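Local coordinates for serine protease pet (Escherichia coli, PDB 4OM9), which acts as a secreted autotransporter enterotoxin of enteroaggregative strains, a serine protease whose host target is probably the cytoskeletal protein alpha-fodrin, at residues I595-V601 against S645-F651. Residue numbers count along the deposited sequence, not the author numbering.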
ATOM      1  N   ILE A 595     -10.541  -3.299  -7.217  1.00 32.35           N
ATOM      2  CA  ILE A 595      -9.770  -3.112  -6.019  1.00 32.42           C
ATOM      3  C   ILE A 595      -9.429  -4.510  -5.543  1.00 39.22           C
ATOM      4  O   ILE A 595     -10.328  -5.323  -5.263  1.00 40.34           O
ATOM      5  CB  ILE A 595     -10.531  -2.332  -4.944  1.00 34.42           C
ATOM      6  CG1 ILE A 595     -10.854  -0.929  -5.457  1.00 34.54           C
ATOM      7  CG2 ILE A 595      -9.704  -2.256  -3.664  1.00 35.78           C
ATOM      8  CD1 ILE A 595     -11.843  -0.183  -4.593  1.00 34.88           C
ATOM      9  N   ALA A 596      -8.128  -4.789  -5.491  1.00 35.32           N
ATOM     10  CA  ALA A 596      -7.625  -6.114  -5.190  1.00 32.81           C
ATOM     11  C   ALA A 596      -6.883  -6.077  -3.868  1.00 33.02           C
ATOM     12  O   ALA A 596      -6.972  -5.097  -3.136  1.00 33.02           O
ATOM     13  CB  ALA A 596      -6.722  -6.621  -6.310  1.00 32.32           C
ATOM     14  N   ARG A 597      -6.181  -7.159  -3.560  1.00 33.57           N
ATOM     15  CA  ARG A 597      -5.703  -7.404  -2.197  1.00 34.37           C
ATOM     16  C   ARG A 597      -4.808  -6.274  -1.685  1.00 34.12           C
ATOM     17  O   ARG A 597      -3.989  -5.738  -2.416  1.00 33.44           O
ATOM     18  CB  ARG A 597      -4.969  -8.747  -2.122  1.00 35.10           C
ATOM     19  CG  ARG A 597      -3.755  -8.862  -3.040  1.00 34.60           C
ATOM     20  CD  ARG A 597      -2.868 -10.029  -2.611  1.00 35.55           C
ATOM     21  NE  ARG A 597      -2.686 -10.051  -1.156  1.00 36.48           N
ATOM     22  CZ  ARG A 597      -2.359 -11.138  -0.457  1.00 37.75           C
ATOM     23  NH1 ARG A 597      -2.170 -12.289  -1.085  1.00 38.20           N
ATOM     24  NH2 ARG A 597      -2.220 -11.074   0.862  1.00 38.73           N
ATOM     25  N   ASN A 598      -5.016  -5.888  -0.434  1.00 35.75           N
ATOM     26  CA  ASN A 598      -4.180  -4.883   0.216  1.00 34.84           C
ATOM     27  C   ASN A 598      -4.214  -3.490  -0.428  1.00 35.12           C
ATOM     28  O   ASN A 598      -3.265  -2.729  -0.305  1.00 33.94           O
ATOM     29  CB  ASN A 598      -2.736  -5.381   0.277  1.00 35.50           C
ATOM     30  CG  ASN A 598      -2.589  -6.599   1.145  1.00 41.02           C
ATOM     31  OD1 ASN A 598      -2.793  -7.731   0.694  1.00 36.44           O
ATOM     32  ND2 ASN A 598      -2.250  -6.376   2.407  1.00 37.22           N
ATOM     33  N   ALA A 599      -5.306  -3.166  -1.111  1.00 33.49           N
ATOM     34  CA  ALA A 599      -5.605  -1.778  -1.419  1.00 33.16           C
ATOM     35  C   ALA A 599      -6.552  -1.211  -0.358  1.00 35.50           C
ATOM     36  O   ALA A 599      -7.517  -1.855   0.049  1.00 38.37           O
ATOM     37  CB  ALA A 599      -6.219  -1.637  -2.811  1.00 32.34           C
ATOM     38  N   ASP A 600      -6.234  -0.009   0.097  1.00 33.95           N
ATOM     39  CA  ASP A 600      -7.036   0.741   1.040  1.00 34.68           C
ATOM     40  C   ASP A 600      -7.528   1.965   0.274  1.00 34.25           C
ATOM     41  O   ASP A 600      -6.779   2.932   0.102  1.00 34.20           O
ATOM     42  CB  ASP A 600      -6.192   1.117   2.262  1.00 35.59           C
ATOM     43  CG  ASP A 600      -6.983   1.807   3.360  1.00 38.76           C
ATOM     44  OD1 ASP A 600      -7.850   2.664   3.079  1.00 38.56           O
ATOM     45  OD2 ASP A 600      -6.706   1.498   4.539  1.00 48.39           O
ATOM     46  N   VAL A 601      -8.777   1.894  -0.201  1.00 34.45           N
ATOM     47  CA  VAL A 601      -9.325   2.886  -1.121  1.00 33.70           C
ATOM     48  C   VAL A 601     -10.393   3.748  -0.483  1.00 36.52           C
ATOM     49  O   VAL A 601     -11.336   3.231   0.101  1.00 37.15           O
ATOM     50  CB  VAL A 601      -9.945   2.237  -2.381  1.00 33.02           C
ATOM     51  CG1 VAL A 601     -10.333   3.330  -3.371  1.00 32.84           C
ATOM     52  CG2 VAL A 601      -8.992   1.270  -3.022  1.00 32.49           C
ATOM     53  N   SER A 645      -5.077 -14.272  -5.665  1.00 45.81           N
ATOM     54  CA  SER A 645      -4.349 -14.005  -4.435  1.00 42.47           C
ATOM     55  C   SER A 645      -5.248 -13.192  -3.551  1.00 46.37           C
ATOM     56  O   SER A 645      -5.384 -11.981  -3.732  1.00 44.38           O
ATOM     57  CB  SER A 645      -3.029 -13.265  -4.687  1.00 43.92           C
ATOM     58  OG  SER A 645      -2.283 -13.160  -3.484  1.00 39.82           O
ATOM     59  N   ILE A 646      -5.850 -13.866  -2.585  1.00 54.22           N
ATOM     60  CA  ILE A 646      -6.919 -13.284  -1.798  1.00 53.47           C
ATOM     61  C   ILE A 646      -6.339 -12.667  -0.538  1.00 50.30           C
ATOM     62  O   ILE A 646      -5.507 -13.272   0.127  1.00 53.01           O
ATOM     63  CB  ILE A 646      -7.992 -14.356  -1.464  1.00 55.98           C
ATOM     64  CG1 ILE A 646      -8.559 -14.931  -2.765  1.00 56.27           C
ATOM     65  CG2 ILE A 646      -9.102 -13.783  -0.583  1.00 56.69           C
ATOM     66  CD1 ILE A 646      -8.694 -16.443  -2.775  1.00 60.76           C
ATOM     67  N   GLY A 647      -6.760 -11.440  -0.246  1.00 43.46           N
ATOM     68  CA  GLY A 647      -6.329 -10.722   0.935  1.00 38.51           C
ATOM     69  C   GLY A 647      -7.308  -9.602   1.220  1.00 40.16           C
ATOM     70  O   GLY A 647      -8.161  -9.288   0.392  1.00 40.44           O
ATOM     71  N   GLU A 648      -7.187  -8.998   2.391  1.00 42.55           N
ATOM     72  CA  GLU A 648      -8.078  -7.925   2.802  1.00 43.20           C
ATOM     73  C   GLU A 648      -8.022  -6.724   1.861  1.00 45.80           C
ATOM     74  O   GLU A 648      -6.949  -6.346   1.395  1.00 38.88           O
ATOM     75  CB  GLU A 648      -7.723  -7.500   4.218  1.00 46.96           C
ATOM     76  CG  GLU A 648      -8.288  -6.189   4.658  1.00 49.99           C
ATOM     77  CD  GLU A 648      -8.024  -5.933   6.125  1.00 58.82           C
ATOM     78  OE1 GLU A 648      -8.448  -6.763   6.966  1.00 63.13           O
ATOM     79  OE2 GLU A 648      -7.385  -4.912   6.438  1.00 61.16           O
ATOM     80  N   SER A 649      -9.186  -6.141   1.571  1.00 52.08           N
ATOM     81  CA  SER A 649      -9.264  -4.908   0.791  1.00 49.08           C
ATOM     82  C   SER A 649     -10.296  -3.946   1.372  1.00 50.62           C
ATOM     83  O   SER A 649     -11.285  -4.371   1.981  1.00 50.94           O
ATOM     84  CB  SER A 649      -9.610  -5.218  -0.658  1.00 47.89           C
ATOM     85  OG  SER A 649     -10.921  -5.748  -0.745  1.00 51.58           O
ATOM     86  N   LYS A 650     -10.086  -2.651   1.177  1.00 36.88           N
ATOM     87  CA  LYS A 650     -10.983  -1.671   1.780  1.00 39.12           C
ATOM     88  C   LYS A 650     -11.500  -0.611   0.812  1.00 37.54           C
ATOM     89  O   LYS A 650     -10.712   0.073   0.143  1.00 37.22           O
ATOM     90  CB  LYS A 650     -10.302  -0.950   2.941  1.00 39.10           C
ATOM     91  CG  LYS A 650     -10.005  -1.785   4.150  1.00 46.46           C
ATOM     92  CD  LYS A 650      -9.730  -0.853   5.313  1.00 44.40           C
ATOM     93  CE  LYS A 650      -9.485  -1.612   6.616  1.00 59.23           C
ATOM     94  NZ  LYS A 650      -8.194  -2.342   6.594  1.00 60.28           N
ATOM     95  N   PHE A 651     -12.817  -0.454   0.764  1.00 35.03           N
ATOM     96  CA  PHE A 651     -13.374   0.723   0.117  1.00 34.70           C
ATOM     97  C   PHE A 651     -14.248   1.496   1.087  1.00 35.51           C
ATOM     98  O   PHE A 651     -15.069   0.927   1.817  1.00 36.08           O
ATOM     99  CB  PHE A 651     -14.176   0.389  -1.141  1.00 34.08           C
ATOM    100  CG  PHE A 651     -14.804   1.600  -1.764  1.00 33.97           C
ATOM    101  CD1 PHE A 651     -14.019   2.531  -2.439  1.00 33.67           C
ATOM    102  CD2 PHE A 651     -16.159   1.850  -1.624  1.00 34.31           C
ATOM    103  CE1 PHE A 651     -14.585   3.659  -2.982  1.00 35.53           C
ATOM    104  CE2 PHE A 651     -16.734   2.978  -2.166  1.00 34.38           C
ATOM    105  CZ  PHE A 651     -15.957   3.884  -2.845  1.00 35.18           C
TER
HETATM  106  O   HOH W   1      -6.417  -9.640  -5.019  1.00 32.82           O
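Arg597 has the most surface covered here, 93 Å², followed by Lys650 and Phe651. The Arg597 side chain lies along the backbone of 645-647. Arg597 NH1 donates a hydrogen bond to Ser645 OG at 2.6 Å, and one face of the guanidinium rests over Ile646 O and Gly647 CA. A CB on residue 647 would clash with Arg597 NH2, so glycine lets the arginine lie this close. Arg597 NE also bonds Asn598 OD1 at 3.0 Å, and a water joins Arg597 N to Ser645 O. Trp576 adds a cation-pi contact to Arg597. The type II turn Ala596 to Ala599 brings Asn598 N to Glu648 O, 2.7 Å away.

Past the turn, the chain at 599-601 and 649-651 runs parallel as beta strand, and the axes of these short segments come within 4.7 Å. They are neighbouring rungs of the right-handed beta-helix that forms the stalk of this autotransporter passenger domain. Lys650 carries the ladder: its N bonds Ala599 O at 2.9 Å, and its O accepts from Val601 N at 2.7 Å. The Lys650 side chain lies on the same face as Asp600, with Asp600 OD2 3.9 Å from Lys650 CD. Their charges pair with other residues. Lys650 NZ makes a 2.7 Å salt bridge to Glu648 OE2, and Asp600 pairs with Arg582.

Val601 and Phe651 share the other face, which is buried. Phe651 CD1 lies 3.9 Å from Val601 CG1 and 4.1 Å from Ile595 CD1. Val670 and Leu672, on the next rung, pack against the same phenylalanine.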